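Local coordinates for protein type II restriction enzyme BsoBI (Geobacillus stearothermophilus, PDB 1DC1) that recognises the double-stranded DNA sequence 5'-CYCGRG-3' as a homodimer and cleaves it after the first cytosine, leaving 5'-phosphates, at residues A250-H253 and W254-A257; E291-D294 and Q295-G299. All coordinates share one frame; numbering follows the deposited sequence.

Contact 1. Residues A250-H253 and W254-A257; sequences ADEH and WKTA. With nucleotides of chain A; nucleotides of chain B.
Lys255 reaches back one helical turn to Asp251, and its NZ forms a salt bridge with Asp251 OD2, 2.7 Å away, on the anti lone pair of that oxygen. The lysine chain is bent at both of its outer torsions, chi3 and chi4, which curls the ammonium over the helix instead of straight outward. NZ has further partners: water 1, which it shares with Glu252 OE1, and a phosphate of the bound DNA. Cutting Lys255 back to alanine would remove the ammonium, and Asp251 OD2, water 1 and the DNA phosphate would probably each lose a charged or donating partner. Asp251 OD1 is held separately, by Arg263 of the second subunit.

The turn belongs to helix 247-270, the crossover helix of a beta-alpha-beta unit between strands 235-242 and 276-281 in the PD-(D/E)XK nuclease fold; here it presents two consecutive residues to the bases. Glu252, a pure acceptor at its carboxylate, suits an amino group: N4 of DC7 of chain B donates to its OE2 at 3.0 Å, nearly straight at 170°. The His253 ring offers NE2-H to N7 of DG8 of chain A, 3.0 Å away and more bent at 148°. Its other nitrogen, ND1, meets water 2 at 2.7 Å in the plane of the ring, and Thr256 OG1 holds the same water at 2.6 Å. That threonine hydroxyl also lies 3.0 Å from Glu252 O and is hydrogen-bonded to Thr256 of the second subunit. Between the backbones, Lys255 N donates to Asp251 O (2.8 Å) and Ala257 N to His253 O.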
ATOM      1  N   ALA D 250       8.430  -5.247   0.952  1.00 10.38           N
ATOM      2  CA  ALA D 250       9.282  -5.457   2.129  1.00  9.79           C
ATOM      3  C   ALA D 250       9.842  -4.154   2.702  1.00 13.74           C
ATOM      4  O   ALA D 250       9.546  -3.817   3.830  1.00 11.88           O
ATOM      5  CB  ALA D 250      10.426  -6.434   1.777  1.00 10.61           C
ATOM      6  N   ASP D 251      10.624  -3.412   1.917  1.00 11.30           N
ATOM      7  CA  ASP D 251      11.222  -2.167   2.395  1.00 11.39           C
ATOM      8  C   ASP D 251      10.138  -1.086   2.644  1.00 17.76           C
ATOM      9  O   ASP D 251      10.250  -0.281   3.600  1.00 13.48           O
ATOM     10  CB  ASP D 251      12.241  -1.649   1.388  1.00 12.59           C
ATOM     11  CG  ASP D 251      13.148  -0.614   2.009  1.00 16.74           C
ATOM     12  OD1 ASP D 251      14.071  -1.048   2.757  1.00 15.47           O
ATOM     13  OD2 ASP D 251      12.897   0.596   1.783  1.00 15.51           O
ATOM     14  N   GLU D 252       9.092  -1.082   1.791  1.00 10.00           N
ATOM     15  CA  GLU D 252       7.975  -0.156   1.919  1.00 10.32           C
ATOM     16  C   GLU D 252       7.334  -0.245   3.336  1.00 11.32           C
ATOM     17  O   GLU D 252       7.273   0.753   4.077  1.00 10.83           O
ATOM     18  CB  GLU D 252       6.906  -0.464   0.852  1.00  9.65           C
ATOM     19  CG  GLU D 252       5.659   0.477   0.961  1.00 14.03           C
ATOM     20  CD  GLU D 252       5.933   1.892   0.430  1.00 16.07           C
ATOM     21  OE1 GLU D 252       7.072   2.116  -0.052  1.00 16.64           O
ATOM     22  OE2 GLU D 252       5.034   2.786   0.482  1.00 13.60           O
ATOM     23  N   HIS D 253       6.887  -1.440   3.729  1.00 12.01           N
ATOM     24  CA  HIS D 253       6.229  -1.583   5.036  1.00 10.39           C
ATOM     25  C   HIS D 253       7.211  -1.593   6.217  1.00 13.04           C
ATOM     26  O   HIS D 253       6.806  -1.358   7.351  1.00 12.57           O
ATOM     27  CB  HIS D 253       5.289  -2.784   5.015  1.00 13.06           C
ATOM     28  CG  HIS D 253       4.321  -2.735   3.873  1.00 10.87           C
ATOM     29  ND1 HIS D 253       3.470  -1.672   3.653  1.00 11.43           N
ATOM     30  CD2 HIS D 253       3.973  -3.678   2.983  1.00 10.47           C
ATOM     31  CE1 HIS D 253       2.634  -1.972   2.683  1.00 13.15           C
ATOM     32  NE2 HIS D 253       2.918  -3.187   2.259  1.00 12.09           N
ATOM     33  N   TRP D 254       8.501  -1.810   5.946  1.00 10.14           N
ATOM     34  CA  TRP D 254       9.509  -1.735   6.997  1.00 13.18           C
ATOM     35  C   TRP D 254       9.719  -0.208   7.283  1.00 12.48           C
ATOM     36  O   TRP D 254       9.801   0.180   8.442  1.00 12.21           O
ATOM     37  CB  TRP D 254      10.822  -2.382   6.541  1.00 10.90           C
ATOM     38  CG  TRP D 254      12.021  -1.848   7.290  1.00 12.23           C
ATOM     39  CD1 TRP D 254      13.065  -1.163   6.758  1.00 11.84           C
ATOM     40  CD2 TRP D 254      12.286  -1.951   8.716  1.00 11.14           C
ATOM     41  NE1 TRP D 254      13.972  -0.837   7.746  1.00 13.63           N
ATOM     42  CE2 TRP D 254      13.521  -1.303   8.956  1.00 13.46           C
ATOM     43  CE3 TRP D 254      11.598  -2.526   9.810  1.00 12.55           C
ATOM     44  CZ2 TRP D 254      14.095  -1.208  10.253  1.00 15.24           C
ATOM     45  CZ3 TRP D 254      12.179  -2.436  11.115  1.00 14.67           C
ATOM     46  CH2 TRP D 254      13.417  -1.780  11.312  1.00 12.38           C
ATOM     47  N   LYS D 255       9.801   0.651   6.242  1.00 12.07           N
ATOM     48  CA  LYS D 255       9.964   2.112   6.441  1.00 11.44           C
ATOM     49  C   LYS D 255       8.792   2.602   7.313  1.00 12.79           C
ATOM     50  O   LYS D 255       8.961   3.392   8.225  1.00 11.66           O
ATOM     51  CB  LYS D 255       9.928   2.845   5.103  1.00 11.65           C
ATOM     52  CG  LYS D 255      11.255   2.856   4.371  1.00  9.95           C
ATOM     53  CD  LYS D 255      11.180   3.720   3.098  1.00 11.33           C
ATOM     54  CE  LYS D 255      10.277   3.150   2.019  1.00 14.49           C
ATOM     55  NZ  LYS D 255      11.070   2.384   1.040  1.00 13.03           N
ATOM     56  N   THR D 256       7.583   2.124   7.021  1.00 12.85           N
ATOM     57  CA  THR D 256       6.376   2.484   7.797  1.00 12.15           C
ATOM     58  C   THR D 256       6.501   2.055   9.276  1.00 10.68           C
ATOM     59  O   THR D 256       6.322   2.862  10.202  1.00 12.18           O
ATOM     60  CB  THR D 256       5.107   1.833   7.166  1.00  9.27           C
ATOM     61  OG1 THR D 256       5.101   2.067   5.748  1.00 11.71           O
ATOM     62  CG2 THR D 256       3.872   2.384   7.770  1.00 12.36           C
ATOM     63  N   ALA D 257       6.857   0.786   9.485  1.00 13.27           N
ATOM     64  CA  ALA D 257       7.014   0.194  10.823  1.00 15.26           C
ATOM     65  C   ALA D 257       8.110   0.872  11.618  1.00 14.29           C
ATOM     66  O   ALA D 257       7.974   1.053  12.824  1.00 13.25           O
ATOM     67  CB  ALA D 257       7.294  -1.304  10.742  1.00 11.33           C
TER
ATOM     68  P    DC A   7       0.186  -6.989   6.920  1.00 12.08           P
ATOM     69  OP1  DC A   7       0.616  -8.361   7.241  1.00  9.75           O
ATOM     70  OP2  DC A   7       1.036  -5.831   7.326  1.00 13.97           O
ATOM     71  O5'  DC A   7      -0.011  -6.865   5.354  1.00 12.02           O
ATOM     72  C5'  DC A   7      -0.820  -7.811   4.619  1.00  8.96           C
ATOM     73  C4'  DC A   7      -0.829  -7.454   3.149  1.00 16.16           C
ATOM     74  O4'  DC A   7      -1.417  -6.139   2.907  1.00 14.10           O
ATOM     75  C3'  DC A   7       0.552  -7.454   2.475  1.00 14.26           C
ATOM     76  O3'  DC A   7       0.436  -8.026   1.191  1.00 16.75           O
ATOM     77  C2'  DC A   7       0.831  -5.985   2.252  1.00 14.70           C
ATOM     78  C1'  DC A   7      -0.552  -5.387   2.064  1.00 13.15           C
ATOM     79  N1   DC A   7      -0.598  -3.964   2.451  1.00 11.76           N
ATOM     80  C2   DC A   7      -1.111  -3.015   1.524  1.00 10.00           C
ATOM     81  O2   DC A   7      -1.716  -3.421   0.502  1.00 13.80           O
ATOM     82  N3   DC A   7      -0.959  -1.684   1.782  1.00 14.07           N
ATOM     83  C4   DC A   7      -0.402  -1.291   2.939  1.00 13.78           C
ATOM     84  N4   DC A   7      -0.248   0.020   3.150  1.00 11.78           N
ATOM     85  C5   DC A   7       0.028  -2.240   3.941  1.00 12.71           C
ATOM     86  C6   DC A   7      -0.089  -3.542   3.657  1.00 11.86           C
ATOM     87  P    DG A   8       1.635  -8.876   0.532  1.00 13.65           P
ATOM     88  OP1  DG A   8       1.453 -10.271   0.898  1.00 13.22           O
ATOM     89  OP2  DG A   8       2.941  -8.232   0.723  1.00 12.08           O
ATOM     90  O5'  DG A   8       1.233  -8.816  -1.013  1.00 19.19           O
ATOM     91  C5'  DG A   8      -0.124  -9.140  -1.465  1.00 14.30           C
ATOM     92  C4'  DG A   8      -0.494  -8.263  -2.640  1.00 12.91           C
ATOM     93  O4'  DG A   8      -0.524  -6.890  -2.183  1.00 13.29           O
ATOM     94  C3'  DG A   8       0.524  -8.319  -3.793  1.00 11.69           C
ATOM     95  O3'  DG A   8      -0.133  -8.057  -5.048  1.00 14.74           O
ATOM     96  C2'  DG A   8       1.403  -7.110  -3.510  1.00 11.12           C
ATOM     97  C1'  DG A   8       0.379  -6.106  -2.942  1.00 10.72           C
ATOM     98  N9   DG A   8       0.941  -5.057  -2.086  1.00 11.63           N
ATOM     99  C8   DG A   8       1.905  -5.227  -1.113  1.00 12.37           C
ATOM    100  N7   DG A   8       2.273  -4.105  -0.551  1.00 12.44           N
ATOM    101  C5   DG A   8       1.493  -3.128  -1.170  1.00 12.92           C
ATOM    102  C6   DG A   8       1.470  -1.689  -0.998  1.00 10.35           C
ATOM    103  O6   DG A   8       2.152  -1.001  -0.247  1.00 12.47           O
ATOM    104  N1   DG A   8       0.546  -1.075  -1.841  1.00 12.49           N
ATOM    105  C2   DG A   8      -0.256  -1.739  -2.750  1.00 14.81           C
ATOM    106  N2   DG A   8      -1.107  -0.997  -3.467  1.00 12.40           N
ATOM    107  N3   DG A   8      -0.230  -3.067  -2.938  1.00 13.83           N
ATOM    108  C4   DG A   8       0.655  -3.697  -2.117  1.00 12.26           C
TER
ATOM    109  P    DC B   7       2.037   8.536  -4.663  1.00 13.55           P
ATOM    110  OP1  DC B   7       1.563   9.852  -5.067  1.00 13.06           O
ATOM    111  OP2  DC B   7       2.766   8.386  -3.411  1.00 15.03           O
ATOM    112  O5'  DC B   7       0.780   7.580  -4.514  1.00 13.75           O
ATOM    113  C5'  DC B   7      -0.185   7.424  -5.592  1.00 13.51           C
ATOM    114  C4'  DC B   7      -1.262   6.438  -5.184  1.00 14.07           C
ATOM    115  O4'  DC B   7      -0.708   5.107  -4.935  1.00 13.10           O
ATOM    116  C3'  DC B   7      -2.021   6.835  -3.908  1.00 13.79           C
ATOM    117  O3'  DC B   7      -3.380   6.535  -4.077  1.00 17.44           O
ATOM    118  C2'  DC B   7      -1.499   5.879  -2.854  1.00 15.54           C
ATOM    119  C1'  DC B   7      -1.126   4.633  -3.654  1.00 15.68           C
ATOM    120  N1   DC B   7      -0.034   3.833  -3.030  1.00 13.03           N
ATOM    121  C2   DC B   7      -0.254   2.449  -2.763  1.00 10.18           C
ATOM    122  O2   DC B   7      -1.264   1.891  -3.221  1.00 11.22           O
ATOM    123  N3   DC B   7       0.658   1.766  -2.020  1.00 13.09           N
ATOM    124  C4   DC B   7       1.764   2.383  -1.594  1.00 13.46           C
ATOM    125  N4   DC B   7       2.570   1.716  -0.793  1.00 12.23           N
ATOM    126  C5   DC B   7       2.067   3.734  -1.951  1.00 12.89           C
ATOM    127  C6   DC B   7       1.147   4.419  -2.652  1.00 15.11           C
TER
HETATM  128  O   HOH W   1       9.445   0.980  -0.997  1.00 10.97           O
HETATM  129  O   HOH W   2       3.312   1.006   4.169  1.00 10.36           O

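Contact 2. Residues E291-D294 and Q295-G299; sequences EIWD and QLQSG
Trp293 and Gln297, one turn apart, lie side by side and point the same way, the glutamine running over one face of the indole. Its CG makes a CH-pi contact with the five-membered ring, 4.1 Å from the centroid and 26° off the ring normal. Farther out, Gln297 NE2 sits above the same face near the rim, 3.7 Å from Trp293 CZ2, with the amide tilted only 21° from the ring plane. A bend at chi2 (-67°) folds the glutamine chain over the ring. Glutamine suits this exposed position beside a partly exposed ring, since its methylenes and flat amide can cover an aromatic face at the helix surface. Phe7 touches Gln297 and Val14 touches Trp293, bringing the N-terminal part of the chain to this side.

The apolar contact is smaller: Ile292 CG2 meets Leu296 CD1 at 4.0 Å, their branches side by side. Helix 286-298 is the connection between the parallel strands 276-281 and 303-306 in a beta-alpha-beta unit; in this turn Ile292 and Leu296 are buried, while Asp294, Gln297 and Ser298 are exposed.

Hydrogen bonds of the main chain run from each residue to the one four before it. Gln297 N donates to Trp293 O at 2.9 Å, and Ser298 N to Asp294 O, also 2.9 Å, is the last of this series here. Gly299 then leaves the helix with positive phi, where a side chain would jam against the preceding carbonyl oxygen; its N makes a weak bond, 3.2 Å, to Leu296 O.

The polar side chains bond beyond these segments: Gln295 NE2 to Asn258 OD1 on helix 247-270, and Ser298 OG to the backbone N of Ser300. Glu291 OE1 accepts from Trp254 NE1, while OE2 makes a salt bridge to Arg263 of the second subunit.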
ATOM      1  N   GLU D 291      19.538  -2.810   8.365  1.00 12.32           N
ATOM      2  CA  GLU D 291      19.063  -1.827   9.328  1.00 11.04           C
ATOM      3  C   GLU D 291      18.509  -2.483  10.602  1.00 15.60           C
ATOM      4  O   GLU D 291      18.699  -1.959  11.717  1.00 15.40           O
ATOM      5  CB  GLU D 291      17.987  -0.960   8.681  1.00 13.70           C
ATOM      6  CG  GLU D 291      18.573   0.017   7.714  1.00 17.49           C
ATOM      7  CD  GLU D 291      17.510   0.809   7.033  1.00 22.66           C
ATOM      8  OE1 GLU D 291      16.357   0.335   7.063  1.00 17.41           O
ATOM      9  OE2 GLU D 291      17.820   1.888   6.461  1.00 19.67           O
ATOM     10  N   ILE D 292      17.797  -3.602  10.453  1.00 15.73           N
ATOM     11  CA  ILE D 292      17.246  -4.318  11.618  1.00 14.98           C
ATOM     12  C   ILE D 292      18.408  -4.817  12.475  1.00 14.46           C
ATOM     13  O   ILE D 292      18.395  -4.646  13.683  1.00 13.27           O
ATOM     14  CB  ILE D 292      16.361  -5.528  11.212  1.00 15.44           C
ATOM     15  CG1 ILE D 292      15.084  -5.011  10.541  1.00 16.03           C
ATOM     16  CG2 ILE D 292      16.028  -6.422  12.469  1.00 11.80           C
ATOM     17  CD1 ILE D 292      14.377  -6.033   9.703  1.00 13.61           C
ATOM     18  N   TRP D 293      19.408  -5.417  11.832  1.00 14.13           N
ATOM     19  CA  TRP D 293      20.587  -5.906  12.524  1.00 11.44           C
ATOM     20  C   TRP D 293      21.289  -4.765  13.270  1.00 13.63           C
ATOM     21  O   TRP D 293      21.648  -4.902  14.448  1.00 13.31           O
ATOM     22  CB  TRP D 293      21.505  -6.533  11.519  1.00 14.22           C
ATOM     23  CG  TRP D 293      22.725  -7.054  12.097  1.00 18.53           C
ATOM     24  CD1 TRP D 293      23.910  -6.411  12.214  1.00 16.34           C
ATOM     25  CD2 TRP D 293      22.911  -8.351  12.626  1.00 20.68           C
ATOM     26  NE1 TRP D 293      24.839  -7.230  12.781  1.00 22.10           N
ATOM     27  CE2 TRP D 293      24.255  -8.435  13.050  1.00 25.95           C
ATOM     28  CE3 TRP D 293      22.072  -9.464  12.789  1.00 23.79           C
ATOM     29  CZ2 TRP D 293      24.788  -9.592  13.631  1.00 29.41           C
ATOM     30  CZ3 TRP D 293      22.589 -10.609  13.363  1.00 25.81           C
ATOM     31  CH2 TRP D 293      23.938 -10.668  13.779  1.00 29.05           C
ATOM     32  N   ASP D 294      21.484  -3.633  12.615  1.00 12.87           N
ATOM     33  CA  ASP D 294      22.109  -2.501  13.282  1.00 15.25           C
ATOM     34  C   ASP D 294      21.320  -2.081  14.527  1.00 16.48           C
ATOM     35  O   ASP D 294      21.898  -1.741  15.565  1.00 13.06           O
ATOM     36  CB  ASP D 294      22.201  -1.314  12.333  1.00 17.02           C
ATOM     37  CG  ASP D 294      23.267  -1.513  11.296  1.00 21.92           C
ATOM     38  OD1 ASP D 294      24.019  -2.506  11.461  1.00 22.63           O
ATOM     39  OD2 ASP D 294      23.351  -0.702  10.336  1.00 25.97           O
ATOM     40  N   GLN D 295      19.996  -2.069  14.409  1.00 14.79           N
ATOM     41  CA  GLN D 295      19.112  -1.687  15.531  1.00 15.83           C
ATOM     42  C   GLN D 295      19.152  -2.713  16.658  1.00 15.12           C
ATOM     43  O   GLN D 295      19.033  -2.348  17.831  1.00 16.59           O
ATOM     44  CB  GLN D 295      17.663  -1.487  15.034  1.00 14.38           C
ATOM     45  CG  GLN D 295      17.521  -0.248  14.177  1.00 11.78           C
ATOM     46  CD  GLN D 295      16.077   0.130  13.941  1.00 17.07           C
ATOM     47  OE1 GLN D 295      15.223  -0.234  14.717  1.00 20.04           O
ATOM     48  NE2 GLN D 295      15.802   0.857  12.863  1.00 15.80           N
ATOM     49  N   LEU D 296      19.287  -3.991  16.310  1.00 12.95           N
ATOM     50  CA  LEU D 296      19.402  -5.011  17.346  1.00 16.31           C
ATOM     51  C   LEU D 296      20.764  -4.814  18.065  1.00 17.25           C
ATOM     52  O   LEU D 296      20.843  -4.886  19.279  1.00 15.23           O
ATOM     53  CB  LEU D 296      19.337  -6.430  16.760  1.00 16.40           C
ATOM     54  CG  LEU D 296      17.967  -6.907  16.229  1.00 15.54           C
ATOM     55  CD1 LEU D 296      18.188  -8.153  15.357  1.00 14.33           C
ATOM     56  CD2 LEU D 296      16.938  -7.180  17.372  1.00 13.41           C
ATOM     57  N   GLN D 297      21.826  -4.555  17.311  1.00 19.76           N
ATOM     58  CA  GLN D 297      23.169  -4.333  17.888  1.00 16.20           C
ATOM     59  C   GLN D 297      23.188  -3.081  18.780  1.00 15.64           C
ATOM     60  O   GLN D 297      23.766  -3.053  19.848  1.00 18.80           O
ATOM     61  CB  GLN D 297      24.159  -4.150  16.747  1.00 14.20           C
ATOM     62  CG  GLN D 297      24.304  -5.392  15.999  1.00 15.01           C
ATOM     63  CD  GLN D 297      24.962  -6.445  16.836  1.00 22.35           C
ATOM     64  OE1 GLN D 297      25.938  -6.169  17.500  1.00 30.66           O
ATOM     65  NE2 GLN D 297      24.446  -7.660  16.803  1.00 28.10           N
ATOM     66  N   SER D 298      22.517  -2.031  18.347  1.00 18.12           N
ATOM     67  CA  SER D 298      22.487  -0.785  19.103  1.00 19.34           C
ATOM     68  C   SER D 298      21.503  -0.828  20.261  1.00 20.66           C
ATOM     69  O   SER D 298      21.457   0.070  21.089  1.00 18.92           O
ATOM     70  CB  SER D 298      22.102   0.402  18.202  1.00 19.01           C
ATOM     71  OG  SER D 298      20.691   0.470  18.028  1.00 20.32           O
ATOM     72  N   GLY D 299      20.681  -1.852  20.297  1.00 16.31           N
ATOM     73  CA  GLY D 299      19.748  -1.936  21.372  1.00 19.72           C
ATOM     74  C   GLY D 299      18.480  -1.167  21.070  1.00 22.69           C
ATOM     75  O   GLY D 299      17.528  -1.186  21.844  1.00 23.28           O
TER

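Overall arrangement
From the N terminus, contact 1 comes first, on helix 247-270 after strand 235-242, and contact 2 follows on helix 286-298; strand 276-281 runs between them. Contact 1 stays within its helix, and contact 2 runs to the end of its own; each closes only local turns, so the two stand in series and neither nest nor cross. Their centres are 16 Å apart, yet Trp254 joins them: its NE1 lies 2.7 Å from Glu291 OE1, a probable hydrogen bond, while its ring packs on Ile292 and Gln295. The two helices of successive beta-alpha-beta units are thus tied together, the helix of contact 1 meeting DNA bases and both contacts reaching Arg263 of the second subunit.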